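Local atomic coordinates of alcohol dehydrogenase (Escherichia coli, PDB entry 5VM2), a protein that is of unknown specificity but probably oxidises or reduces an alcohol or carbonyl substrate with NAD or NADP, as in other zinc-containing alcohol dehydrogenases. Residues A[96-99]-A[100-103]; A[112-115]-A[116-119]; A[163-167]-A[168-172]. All blocks are in the same frame, centred on the assembly; numbering follows the deposited sequence.

Contact 1. Residues A[96-99]-A[100-103]; sequences GHCR and YCLE. With ZN (zinc ion), chain D.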
ATOM      1  N   GLY A  96       7.982 -19.080  -5.671  1.00 37.10           N
ATOM      2  CA  GLY A  96       9.316 -19.142  -6.231  1.00 38.04           C
ATOM      3  C   GLY A  96       9.523 -20.133  -7.364  1.00 41.79           C
ATOM      4  O   GLY A  96      10.619 -20.163  -7.941  1.00 44.09           O
ATOM      5  N   HIS A  97       8.521 -20.943  -7.713  1.00 40.85           N
ATOM      6  CA  HIS A  97       8.707 -21.965  -8.736  1.00 43.87           C
ATOM      7  C   HIS A  97       7.619 -22.013  -9.802  1.00 43.38           C
ATOM      8  O   HIS A  97       7.772 -22.775 -10.765  1.00 44.89           O
ATOM      9  CB  HIS A  97       8.821 -23.358  -8.091  1.00 47.65           C
ATOM     10  CG  HIS A  97       7.614 -23.762  -7.303  1.00 52.47           C
ATOM     11  ND1 HIS A  97       6.446 -24.194  -7.897  1.00 54.09           N
ATOM     12  CD2 HIS A  97       7.394 -23.805  -5.967  1.00 52.98           C
ATOM     13  CE1 HIS A  97       5.559 -24.482  -6.962  1.00 54.15           C
ATOM     14  NE2 HIS A  97       6.109 -24.255  -5.782  1.00 53.34           N
ATOM     15  N   CYS A  98       6.538 -21.250  -9.671  1.00 40.81           N
ATOM     16  CA  CYS A  98       5.491 -21.286 -10.680  1.00 40.50           C
ATOM     17  C   CYS A  98       5.886 -20.436 -11.888  1.00 41.95           C
ATOM     18  O   CYS A  98       6.894 -19.722 -11.879  1.00 40.39           O
ATOM     19  CB  CYS A  98       4.161 -20.809 -10.096  1.00 36.89           C
ATOM     20  SG  CYS A  98       4.038 -19.029  -9.824  1.00 35.82           S
ATOM     21  N   ARG A  99       5.068 -20.521 -12.945  1.00 41.18           N
ATOM     22  CA  ARG A  99       5.358 -19.776 -14.170  1.00 42.80           C
ATOM     23  C   ARG A  99       5.438 -18.274 -13.918  1.00 38.88           C
ATOM     24  O   ARG A  99       6.247 -17.584 -14.549  1.00 38.80           O
ATOM     25  CB  ARG A  99       4.306 -20.088 -15.244  1.00 46.32           C
ATOM     26  CG  ARG A  99       3.101 -19.157 -15.240  1.00 49.26           C
ATOM     27  CD  ARG A  99       1.924 -19.700 -16.048  1.00 56.23           C
ATOM     28  NE  ARG A  99       2.019 -19.436 -17.486  1.00 59.54           N
ATOM     29  CZ  ARG A  99       2.008 -18.227 -18.047  1.00 60.02           C
ATOM     30  NH1 ARG A  99       1.919 -17.134 -17.302  1.00 58.57           N
ATOM     31  NH2 ARG A  99       2.087 -18.107 -19.366  1.00 62.27           N
ATOM     32  N   TYR A 100       4.636 -17.747 -12.989  1.00 36.08           N
ATOM     33  CA  TYR A 100       4.643 -16.305 -12.776  1.00 35.99           C
ATOM     34  C   TYR A 100       5.860 -15.862 -11.977  1.00 34.42           C
ATOM     35  O   TYR A 100       6.440 -14.812 -12.270  1.00 32.21           O
ATOM     36  CB  TYR A 100       3.359 -15.862 -12.079  1.00 39.07           C
ATOM     37  CG  TYR A 100       2.130 -16.390 -12.766  1.00 44.42           C
ATOM     38  CD1 TYR A 100       1.672 -15.823 -13.952  1.00 44.88           C
ATOM     39  CD2 TYR A 100       1.444 -17.476 -12.248  1.00 48.30           C
ATOM     40  CE1 TYR A 100       0.549 -16.319 -14.589  1.00 47.63           C
ATOM     41  CE2 TYR A 100       0.326 -17.977 -12.877  1.00 51.39           C
ATOM     42  CZ  TYR A 100      -0.118 -17.398 -14.046  1.00 50.85           C
ATOM     43  OH  TYR A 100      -1.237 -17.908 -14.658  1.00 53.53           O
ATOM     44  N   CYS A 101       6.249 -16.640 -10.963  1.00 33.02           N
ATOM     45  CA  CYS A 101       7.473 -16.335 -10.230  1.00 34.54           C
ATOM     46  C   CYS A 101       8.682 -16.399 -11.149  1.00 34.80           C
ATOM     47  O   CYS A 101       9.531 -15.502 -11.143  1.00 34.87           O
ATOM     48  CB  CYS A 101       7.646 -17.300  -9.058  1.00 36.61           C
ATOM     49  SG  CYS A 101       6.491 -17.030  -7.716  1.00 34.88           S
ATOM     50  N   LEU A 102       8.766 -17.454 -11.962  1.00 31.02           N
ATOM     51  CA  LEU A 102       9.903 -17.628 -12.855  1.00 33.78           C
ATOM     52  C   LEU A 102       9.926 -16.606 -13.984  1.00 34.06           C
ATOM     53  O   LEU A 102      10.979 -16.419 -14.605  1.00 35.52           O
ATOM     54  CB  LEU A 102       9.894 -19.042 -13.438  1.00 39.11           C
ATOM     55  CG  LEU A 102      10.256 -20.168 -12.468  1.00 42.61           C
ATOM     56  CD1 LEU A 102      10.294 -21.513 -13.183  1.00 45.98           C
ATOM     57  CD2 LEU A 102      11.588 -19.885 -11.792  1.00 43.65           C
ATOM     58  N   GLU A 103       8.805 -15.944 -14.270  1.00 35.44           N
ATOM     59  CA  GLU A 103       8.726 -14.976 -15.358  1.00 37.05           C
ATOM     60  C   GLU A 103       8.895 -13.532 -14.898  1.00 36.24           C
ATOM     61  O   GLU A 103       8.825 -12.623 -15.730  1.00 35.74           O
ATOM     62  CB  GLU A 103       7.391 -15.118 -16.101  1.00 40.49           C
ATOM     63  CG  GLU A 103       7.384 -16.230 -17.133  1.00 47.90           C
ATOM     64  CD  GLU A 103       5.991 -16.541 -17.668  1.00 52.35           C
ATOM     65  OE1 GLU A 103       5.047 -15.771 -17.389  1.00 52.37           O
ATOM     66  OE2 GLU A 103       5.845 -17.558 -18.378  1.00 54.45           O
TER
HETATM   67 ZN    ZN D 402       4.767 -18.718  -7.622  1.00 34.53          ZN

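Contact 2. Residues A[112-115]-A[116-119]; sequences VDFM and ATQP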
ATOM      1  N   VAL A 112       1.007 -17.188  -3.284  1.00 36.57           N
ATOM      2  CA  VAL A 112       1.687 -16.209  -2.445  1.00 36.13           C
ATOM      3  C   VAL A 112       1.157 -16.310  -1.022  1.00 37.06           C
ATOM      4  O   VAL A 112      -0.043 -16.518  -0.794  1.00 38.97           O
ATOM      5  CB  VAL A 112       1.523 -14.784  -3.006  1.00 35.72           C
ATOM      6  CG1 VAL A 112       0.065 -14.341  -2.982  1.00 35.50           C
ATOM      7  CG2 VAL A 112       2.390 -13.803  -2.220  1.00 35.56           C
ATOM      8  N   ASP A 113       2.059 -16.204  -0.058  1.00 35.03           N
ATOM      9  CA  ASP A 113       1.663 -16.156   1.346  1.00 35.86           C
ATOM     10  C   ASP A 113       1.796 -14.700   1.773  1.00 36.27           C
ATOM     11  O   ASP A 113       2.901 -14.215   2.027  1.00 36.32           O
ATOM     12  CB  ASP A 113       2.527 -17.087   2.189  1.00 36.33           C
ATOM     13  CG  ASP A 113       2.270 -16.946   3.680  1.00 40.51           C
ATOM     14  OD1 ASP A 113       3.011 -17.540   4.490  1.00 44.03           O
ATOM     15  OD2 ASP A 113       1.315 -16.230   4.040  1.00 43.74           O
ATOM     16  N   PHE A 114       0.644 -14.043   1.850  1.00 36.11           N
ATOM     17  CA  PHE A 114       0.562 -12.628   2.176  1.00 37.49           C
ATOM     18  C   PHE A 114       0.047 -12.470   3.600  1.00 38.86           C
ATOM     19  O   PHE A 114      -0.896 -13.161   4.003  1.00 40.19           O
ATOM     20  CB  PHE A 114      -0.344 -11.887   1.189  1.00 38.01           C
ATOM     21  CG  PHE A 114      -0.156 -10.398   1.201  1.00 36.92           C
ATOM     22  CD1 PHE A 114      -0.916  -9.598   2.041  1.00 37.32           C
ATOM     23  CD2 PHE A 114       0.795  -9.799   0.390  1.00 37.51           C
ATOM     24  CE1 PHE A 114      -0.744  -8.232   2.062  1.00 37.64           C
ATOM     25  CE2 PHE A 114       0.976  -8.429   0.406  1.00 36.86           C
ATOM     26  CZ  PHE A 114       0.205  -7.642   1.243  1.00 37.08           C
ATOM     27  N   MET A 115       0.675 -11.569   4.353  1.00 39.52           N
ATOM     28  CA  MET A 115       0.330 -11.367   5.753  1.00 44.36           C
ATOM     29  C   MET A 115      -1.151 -11.069   5.930  1.00 45.25           C
ATOM     30  O   MET A 115      -1.768 -10.383   5.110  1.00 45.51           O
ATOM     31  CB  MET A 115       1.153 -10.222   6.342  1.00 45.37           C
ATOM     32  CG  MET A 115       2.622 -10.530   6.495  1.00 49.11           C
ATOM     33  SD  MET A 115       3.258  -9.749   7.985  1.00 53.81           S
ATOM     34  CE  MET A 115       3.015 -11.066   9.173  1.00 55.69           C
ATOM     35  N   ALA A 116      -1.716 -11.603   7.014  1.00 47.79           N
ATOM     36  CA  ALA A 116      -3.078 -11.297   7.448  1.00 51.84           C
ATOM     37  C   ALA A 116      -4.125 -11.731   6.431  1.00 57.66           C
ATOM     38  O   ALA A 116      -5.201 -11.130   6.352  1.00 56.39           O
ATOM     39  CB  ALA A 116      -3.237  -9.805   7.760  1.00 49.66           C
ATOM     40  N   THR A 117      -3.768 -12.773   5.668  1.00 64.24           N
ATOM     41  CA  THR A 117      -4.637 -13.399   4.648  1.00 70.61           C
ATOM     42  C   THR A 117      -4.873 -14.888   4.704  1.00 80.25           C
ATOM     43  O   THR A 117      -4.367 -15.587   5.537  1.00 79.63           O
ATOM     44  CB  THR A 117      -4.383 -13.045   3.180  1.00 67.24           C
ATOM     45  OG1 THR A 117      -3.210 -13.715   2.742  1.00 66.90           O
ATOM     46  CG2 THR A 117      -4.292 -11.609   2.994  1.00 64.00           C
ATOM     47  N   GLN A 118      -5.490 -15.342   3.635  1.00 92.81           N
ATOM     48  CA  GLN A 118      -6.161 -16.644   3.458  1.00 98.36           C
ATOM     49  C   GLN A 118      -5.741 -17.961   4.154  1.00101.59           C
ATOM     50  O   GLN A 118      -6.611 -18.663   4.669  1.00108.30           O
ATOM     51  CB  GLN A 118      -6.322 -16.926   1.956  1.00101.86           C
ATOM     52  CG  GLN A 118      -6.850 -18.315   1.638  1.00107.81           C
ATOM     53  CD  GLN A 118      -5.743 -19.301   1.319  1.00110.11           C
ATOM     54  OE1 GLN A 118      -4.692 -18.924   0.799  1.00109.85           O
ATOM     55  NE2 GLN A 118      -5.973 -20.571   1.631  1.00111.97           N
ATOM     56  N   PRO A 119      -4.491 -18.397   3.903  1.00 92.50           N
ATOM     57  CA  PRO A 119      -4.309 -19.692   4.580  1.00 89.41           C
ATOM     58  C   PRO A 119      -3.982 -19.560   6.060  1.00 83.69           C
ATOM     59  O   PRO A 119      -4.426 -20.367   6.884  1.00 85.09           O
ATOM     60  CB  PRO A 119      -3.147 -20.336   3.811  1.00 90.88           C
ATOM     61  CG  PRO A 119      -2.586 -19.251   2.906  1.00 89.95           C
ATOM     62  CD  PRO A 119      -3.235 -17.956   3.275  1.00 89.39           C
TER
HETATM   63  O   HOH W   1      -1.952 -15.393   1.023  1.00 51.49           O

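Contact 3. Residues A[163-167]-A[168-172]; sequences LADVK and PGKKI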
ATOM      1  N   LEU A 163       5.073   0.175 -13.746  1.00 30.11           N
ATOM      2  CA  LEU A 163       4.262  -0.560 -14.712  1.00 30.20           C
ATOM      3  C   LEU A 163       3.753   0.360 -15.810  1.00 27.78           C
ATOM      4  O   LEU A 163       3.693  -0.030 -16.980  1.00 30.00           O
ATOM      5  CB  LEU A 163       3.082  -1.232 -14.008  1.00 32.42           C
ATOM      6  CG  LEU A 163       3.220  -2.691 -13.582  1.00 35.76           C
ATOM      7  CD1 LEU A 163       1.849  -3.283 -13.324  1.00 37.78           C
ATOM      8  CD2 LEU A 163       3.960  -3.485 -14.642  1.00 36.33           C
ATOM      9  N   ALA A 164       3.391   1.588 -15.449  1.00 27.02           N
ATOM     10  CA  ALA A 164       2.841   2.539 -16.403  1.00 29.95           C
ATOM     11  C   ALA A 164       3.904   3.175 -17.289  1.00 30.15           C
ATOM     12  O   ALA A 164       3.543   3.880 -18.237  1.00 31.85           O
ATOM     13  CB  ALA A 164       2.068   3.635 -15.665  1.00 27.03           C
ATOM     14  N   ASP A 165       5.186   2.932 -17.014  1.00 31.07           N
ATOM     15  CA  ASP A 165       6.291   3.550 -17.752  1.00 32.97           C
ATOM     16  C   ASP A 165       6.211   5.077 -17.684  1.00 32.16           C
ATOM     17  O   ASP A 165       6.319   5.776 -18.694  1.00 32.50           O
ATOM     18  CB  ASP A 165       6.322   3.060 -19.204  1.00 36.54           C
ATOM     19  CG  ASP A 165       7.635   3.363 -19.895  1.00 39.57           C
ATOM     20  OD1 ASP A 165       8.659   3.489 -19.195  1.00 40.64           O
ATOM     21  OD2 ASP A 165       7.640   3.471 -21.141  1.00 40.95           O
ATOM     22  N   VAL A 166       6.005   5.595 -16.469  1.00 30.98           N
ATOM     23  CA  VAL A 166       6.024   7.036 -16.265  1.00 28.36           C
ATOM     24  C   VAL A 166       7.386   7.584 -16.669  1.00 30.51           C
ATOM     25  O   VAL A 166       8.434   7.005 -16.352  1.00 31.64           O
ATOM     26  CB  VAL A 166       5.691   7.375 -14.802  1.00 26.19           C
ATOM     27  CG1 VAL A 166       5.933   8.864 -14.526  1.00 26.96           C
ATOM     28  CG2 VAL A 166       4.252   6.999 -14.491  1.00 24.72           C
ATOM     29  N   LYS A 167       7.370   8.706 -17.378  1.00 28.80           N
ATOM     30  CA  LYS A 167       8.580   9.311 -17.913  0.56 31.30           C
ATOM     31  C   LYS A 167       8.341  10.808 -18.041  1.00 31.48           C
ATOM     32  O   LYS A 167       7.190  11.254 -18.068  1.00 30.74           O
ATOM     33  CB  LYS A 167       8.947   8.714 -19.281  0.56 33.42           C
ATOM     34  CG  LYS A 167       9.601   7.338 -19.227  0.56 34.57           C
ATOM     35  CD  LYS A 167      11.109   7.439 -19.076  0.56 36.41           C
ATOM     36  CE  LYS A 167      11.735   6.078 -18.803  0.56 38.34           C
ATOM     37  NZ  LYS A 167      11.520   5.637 -17.400  0.56 38.43           N
ATOM     38  N   PRO A 168       9.409  11.606 -18.110  1.00 29.72           N
ATOM     39  CA  PRO A 168       9.224  13.020 -18.465  1.00 31.37           C
ATOM     40  C   PRO A 168       8.489  13.111 -19.794  1.00 32.38           C
ATOM     41  O   PRO A 168       8.654  12.261 -20.672  1.00 29.33           O
ATOM     42  CB  PRO A 168      10.657  13.557 -18.574  1.00 33.11           C
ATOM     43  CG  PRO A 168      11.500  12.601 -17.808  1.00 33.76           C
ATOM     44  CD  PRO A 168      10.825  11.269 -17.874  1.00 31.46           C
ATOM     45  N   GLY A 169       7.638  14.127 -19.923  1.00 30.79           N
ATOM     46  CA  GLY A 169       6.860  14.322 -21.124  1.00 32.60           C
ATOM     47  C   GLY A 169       5.530  13.601 -21.148  1.00 35.54           C
ATOM     48  O   GLY A 169       4.784  13.741 -22.131  1.00 38.85           O
ATOM     49  N   LYS A 170       5.209  12.829 -20.116  1.00 32.58           N
ATOM     50  CA  LYS A 170       3.917  12.167 -20.004  1.00 32.20           C
ATOM     51  C   LYS A 170       3.060  12.933 -19.004  1.00 32.45           C
ATOM     52  O   LYS A 170       3.449  13.095 -17.842  1.00 33.37           O
ATOM     53  CB  LYS A 170       4.082  10.708 -19.584  1.00 31.47           C
ATOM     54  CG  LYS A 170       4.816   9.896 -20.638  1.00 35.34           C
ATOM     55  CD  LYS A 170       4.768   8.405 -20.376  1.00 34.81           C
ATOM     56  CE  LYS A 170       5.225   7.642 -21.620  1.00 33.95           C
ATOM     57  NZ  LYS A 170       5.477   6.199 -21.348  1.00 31.80           N
ATOM     58  N   LYS A 171       1.916  13.428 -19.466  1.00 31.46           N
ATOM     59  CA  LYS A 171       0.995  14.137 -18.589  1.00 32.46           C
ATOM     60  C   LYS A 171       0.168  13.117 -17.828  1.00 28.89           C
ATOM     61  O   LYS A 171      -0.365  12.177 -18.424  1.00 26.81           O
ATOM     62  CB  LYS A 171       0.086  15.069 -19.387  1.00 35.88           C
ATOM     63  CG  LYS A 171       0.820  16.178 -20.102  1.00 40.93           C
ATOM     64  CD  LYS A 171      -0.152  17.207 -20.653  1.00 46.03           C
ATOM     65  CE  LYS A 171      -0.863  17.942 -19.533  1.00 48.80           C
ATOM     66  NZ  LYS A 171       0.030  18.906 -18.829  1.00 50.48           N
ATOM     67  N   ILE A 172       0.046  13.309 -16.517  1.00 28.04           N
ATOM     68  CA  ILE A 172      -0.509  12.293 -15.631  1.00 28.04           C
ATOM     69  C   ILE A 172      -1.682  12.877 -14.854  1.00 28.77           C
ATOM     70  O   ILE A 172      -1.630  14.019 -14.382  1.00 24.52           O
ATOM     71  CB  ILE A 172       0.581  11.746 -14.687  1.00 30.43           C
ATOM     72  CG1 ILE A 172       1.646  11.017 -15.515  1.00 33.33           C
ATOM     73  CG2 ILE A 172      -0.010  10.810 -13.635  1.00 28.72           C
ATOM     74  CD1 ILE A 172       2.635  10.253 -14.702  1.00 37.68           C
TER
HETATM   75  O   HOH W   2       3.204   5.176 -20.753  1.00 35.66           O

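Contact 1. Residues A[96-99]-A[100-103]
Cys98 and Cys101 bind one zinc ion through their thiolate sulfurs, at 2.3 Å for Cys98 SG and 2.4 Å for Cys101 SG. Cys95 and Cys109 complete the four-cysteine site, as in the structural zinc lobe of related zinc-containing dehydrogenases. Each sulfur also takes a backbone N-H. Cys98 is the N-cap of the short helix, and its SG accepts from Cys101 N at 3.4 Å, nearly straight at 167°. The sulfur reaches this amide because chi1 (74°) sets it between its own backbone N and carbonyl carbon. Cys101 SG accepts from Gly96 N at 3.3 Å. Such N-H groups would probably ease the negative charge on the thiolates. The carbonyl of Cys98 is used as well: Leu102 N donates to Cys98 O at 2.9 Å, almost in line with the C=O bond.

The Arg99 chain crosses over one face of the Tyr100 ring. Arg99 CG sits over the ring centre, 3.6 Å from the centroid, a CH-pi contact. Cys98 SG lies at the ring edge. Glu103 OE2 stands over the guanidinium face, and Arg99 NH1 to Glu103 OE1 is a salt bridge of charges alone at 3.4 Å, with no N-H aimed at the oxygen.

Pro110 and Ile108 border the Tyr100 side chain. The turn lies at the surface, where the loop after strand 92-93 enters helix 99-102.

Contact 2. Residues A[112-115]-A[116-119]
Thr117 OG1 donates to Phe114 O at 2.7 Å, a short side-chain bond across the turn. The hydroxyl comes in tilted 34° from the carbonyl plane. Thr117 N gives the same oxygen a second, weak bond at 3.3 Å, so backbone and side chain of one residue both hold the Phe114 carbonyl. The chi1 of 75° makes this possible, since it places OG1 between the backbone N and the carbonyl carbon, within range of Phe114 O. Water 1 extends the network. It donates to Thr117 OG1 at 2.7 Å and to Val112 O at 2.9 Å, and it accepts from Phe114 N at 3.0 Å. The hydroxyl thus receives one bond and gives one, and the water ties Thr117 to the backbone of Val112 and Phe114.

The backbone makes a type II beta turn from Phe114 to Thr117. Ala116 takes the left-handed third position, with phi 63°. Apolar contact across the turn is slight. Thr117 CG2 approaches Phe114 CD1 at 4.0 Å, obliquely to the ring.

Phe114 is buried, and its side chain is about 6 Å from the bound magnesium ion. Its ring meets that of His65, a ligand of that metal, and makes a cation-pi contact with Arg292. Met115 packs on Pro91 and Arg122. The turn ends strand 113-114, which pairs antiparallel with strand 92-93, and leads into the loop before strand 128-132.

Contact 3. Residues A[163-167]-A[168-172]
Asp165 has positive phi (58°) and ends helix 145-163 in a Schellman motif, after which the chain makes a type II beta turn from Lys167 to Lys170. This is the helix-to-strand link that leads into strand 171-175, a central strand of the parallel sheet of the Rossmann-type domain. Gly169 takes the third turn position with phi 88°, where a side chain would press on the carbonyl oxygen before it. The turn is closed by Lys170 N donating to Lys167 O at 3.3 Å, from above the carbonyl plane.

The side chain of Lys170 runs back across the link to the helix end. It is extended beyond CG, with chi2, chi3 and chi4 all near 180°, and this length carries the amine to Asp165. There Lys170 NZ donates to Asp165 O at 2.8 Å. It also forms a salt bridge with Asp165 OD2 at 3.5 Å. Water 2 accepts a further hydrogen bond from Lys170 NZ at 2.6 Å, and donates to Ala164 O at 2.9 Å. The amine therefore reaches two carbonyls of the helix end, one directly and one through water. A positive charge here probably suits the C-terminal end of the helix dipole. Lys263, from strand 262-267, also donates to Ala164 O.

The apolar side of the link faces the sheet. Val166 and Ile172 are buried, with their side chains at about a right angle, and Phe242 of strand 238-243 and Cys188 of helix 179-190 pack against both. The end of the Ile172 chain lies against both branches of Val166: Ile172 CD1 is 3.6 Å from Val166 CG1 and 3.6 Å from Val166 CG2.

How the contacts relate
Along the chain the three contacts follow in series, and none nests in or crosses another. Contact 1 caps helix 99-102 and closes the turn that leads into it. Contact 2 closes the turn that ends strand 113-114. The strands on either side of the zinc loop, 92-93 and 113-114, pair with each other, so contacts 1 and 2 belong to one substructure; their nearest atoms are about 7 Å apart. Both belong to the GroES-like part of the protein. Contact 3 closes the loop from the end of helix 145-163 into strand 171-175 of the parallel sheet. Contacts 2 and 3 sit on opposite sides of the chain's centre, their own centres about 32 Å apart.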